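Local coordinates for protein ferric-chelate reductase (NAD(P)H) (Archaeoglobus fulgidus, PDB 1I0R) that reduces chelated ferric iron to the ferrous state with NAD(P)H as electron donor, using a bound flavin, and works as a homodimer, at residues V112-V118 with V130-A136. Residues are numbered along the deposited sequence; the frame is centred on the assembly and turned at random.
Sequences VIEAKVV and VGEAVDA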
loop_
_atom_site.group_PDB
_atom_site.type_symbol
_atom_site.label_atom_id
_atom_site.label_comp_id
_atom_site.label_asym_id
_atom_site.label_seq_id
_atom_site.Cartn_x
_atom_site.Cartn_y
_atom_site.Cartn_z
ATOM N N VAL B 112 11.692 -0.617 11.931
ATOM C CA VAL B 112 11.204 -1.979 12.118
ATOM C C VAL B 112 9.906 -1.925 12.895
ATOM O O VAL B 112 9.716 -1.057 13.760
ATOM C CB VAL B 112 12.220 -2.907 12.857
ATOM C CG1 VAL B 112 13.391 -3.203 11.937
ATOM C CG2 VAL B 112 12.700 -2.268 14.163
ATOM N N ILE B 113 8.997 -2.840 12.565
ATOM C CA ILE B 113 7.703 -2.923 13.212
ATOM C C ILE B 113 7.460 -4.369 13.574
ATOM O O ILE B 113 7.807 -5.264 12.803
ATOM C CB ILE B 113 6.592 -2.457 12.224
ATOM C CG1 ILE B 113 6.870 -1.013 11.804
ATOM C CG2 ILE B 113 5.219 -2.646 12.828
ATOM C CD1 ILE B 113 6.019 -0.562 10.610
ATOM N N GLU B 114 6.884 -4.594 14.754
ATOM C CA GLU B 114 6.567 -5.938 15.214
ATOM C C GLU B 114 5.052 -5.982 15.382
ATOM O O GLU B 114 4.456 -5.025 15.907
ATOM C CB GLU B 114 7.293 -6.198 16.542
ATOM C CG GLU B 114 7.052 -7.545 17.151
ATOM C CD GLU B 114 7.898 -7.762 18.406
ATOM O OE1 GLU B 114 8.342 -6.763 19.017
ATOM O OE2 GLU B 114 8.102 -8.934 18.772
ATOM N N ALA B 115 4.419 -7.067 14.932
ATOM C CA ALA B 115 2.955 -7.173 15.027
ATOM C C ALA B 115 2.429 -8.564 15.376
ATOM O O ALA B 115 3.067 -9.566 15.054
ATOM C CB ALA B 115 2.313 -6.699 13.678
ATOM N N LYS B 116 1.290 -8.629 16.070
ATOM C CA LYS B 116 0.666 -9.920 16.367
ATOM C C LYS B 116 -0.567 -9.996 15.450
ATOM O O LYS B 116 -1.315 -9.017 15.341
ATOM C CB LYS B 116 0.232 -10.060 17.844
ATOM C CG LYS B 116 -0.852 -9.092 18.286
ATOM C CD LYS B 116 -1.407 -9.435 19.670
ATOM C CE LYS B 116 -2.706 -8.640 19.943
ATOM N NZ LYS B 116 -3.280 -8.888 21.314
ATOM N N VAL B 117 -0.740 -11.128 14.780
ATOM C CA VAL B 117 -1.874 -11.325 13.870
ATOM C C VAL B 117 -3.203 -11.365 14.601
ATOM O O VAL B 117 -3.396 -12.167 15.531
ATOM C CB VAL B 117 -1.735 -12.636 13.043
ATOM C CG1 VAL B 117 -3.008 -12.836 12.148
ATOM C CG2 VAL B 117 -0.461 -12.583 12.192
ATOM N N VAL B 118 -4.139 -10.524 14.164
ATOM C CA VAL B 118 -5.456 -10.482 14.782
ATOM C C VAL B 118 -6.541 -10.897 13.799
ATOM O O VAL B 118 -7.678 -11.100 14.197
ATOM C CB VAL B 118 -5.794 -9.075 15.337
ATOM C CG1 VAL B 118 -4.876 -8.749 16.526
ATOM C CG2 VAL B 118 -5.651 -8.031 14.233
ATOM N N VAL B 130 -3.624 -9.378 8.993
ATOM C CA VAL B 130 -3.808 -8.100 9.661
ATOM C C VAL B 130 -3.172 -8.216 11.039
ATOM O O VAL B 130 -3.579 -9.038 11.861
ATOM C CB VAL B 130 -5.293 -7.759 9.823
ATOM C CG1 VAL B 130 -5.441 -6.386 10.534
ATOM C CG2 VAL B 130 -5.945 -7.682 8.435
ATOM N N GLY B 131 -2.152 -7.406 11.276
ATOM C CA GLY B 131 -1.506 -7.468 12.574
ATOM C C GLY B 131 -1.644 -6.214 13.407
ATOM O O GLY B 131 -1.626 -5.091 12.895
ATOM N N GLU B 132 -1.763 -6.387 14.716
ATOM C CA GLU B 132 -1.831 -5.235 15.591
ATOM C C GLU B 132 -0.374 -4.932 15.950
ATOM O O GLU B 132 0.338 -5.826 16.395
ATOM C CB GLU B 132 -2.644 -5.569 16.840
ATOM C CG GLU B 132 -2.929 -4.348 17.680
ATOM C CD GLU B 132 -3.880 -4.623 18.846
ATOM O OE1 GLU B 132 -4.950 -5.254 18.640
ATOM O OE2 GLU B 132 -3.552 -4.185 19.970
ATOM N N ALA B 133 0.076 -3.702 15.738
ATOM C CA ALA B 133 1.464 -3.335 16.042
ATOM C C ALA B 133 1.716 -3.379 17.547
ATOM O O ALA B 133 0.955 -2.806 18.328
ATOM C CB ALA B 133 1.775 -1.938 15.486
ATOM N N VAL B 134 2.779 -4.071 17.950
ATOM C CA VAL B 134 3.109 -4.152 19.381
ATOM C C VAL B 134 4.402 -3.411 19.726
ATOM O O VAL B 134 4.666 -3.149 20.898
ATOM C CB VAL B 134 3.163 -5.611 19.868
ATOM C CG1 VAL B 134 1.756 -6.208 19.816
ATOM C CG2 VAL B 134 4.123 -6.438 19.019
ATOM N N ASP B 135 5.216 -3.110 18.719
ATOM C CA ASP B 135 6.426 -2.300 18.895
ATOM C C ASP B 135 6.802 -1.743 17.539
ATOM O O ASP B 135 6.391 -2.280 16.500
ATOM C CB ASP B 135 7.614 -3.101 19.455
ATOM C CG ASP B 135 8.702 -2.189 20.051
ATOM O OD1 ASP B 135 9.811 -2.697 20.353
ATOM O OD2 ASP B 135 8.457 -0.965 20.227
ATOM N N ALA B 136 7.562 -0.657 17.537
ATOM C CA ALA B 136 7.991 -0.050 16.300
ATOM C C ALA B 136 9.054 0.967 16.653
ATOM O O ALA B 136 8.943 1.659 17.676
ATOM C CB ALA B 136 6.808 0.634 15.611
#
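Glu114 lays its aliphatic stem over Val134, with Glu114 CG 3.6 Å from Val134 CG2. Val134 is the extra residue of a classic beta bulge: both Val134 N (2.8 Å) and, more weakly, Asp135 N (3.5 Å) donate to Glu114 O, and the register slips by one between Glu114–Asp135 and Ala115–Ala133. The psi of -17° at Val134 marks the kink. Glu114 N returns a 2.9 Å bond to Asp135 O. Beyond the bulge, regular antiparallel pairing resumes: Lys116 N–Glu132 O is 3.0 Å, Glu132 N–Lys116 O 2.7 Å and Val118 N–Val130 O 2.8 Å. Gly131, opposite Val117, carries no side chain; an ideal CB would lie 2.9 Å from Ala115 CB, a clash. The two segments belong to a beta hairpin of the flavin reductase barrel, strand 109-122 pairing onward with strand 61-67 and strand 126-138 with strand 40-47, while Phe6 of the second subunit packs on Ile113, Ala133 and Ala136.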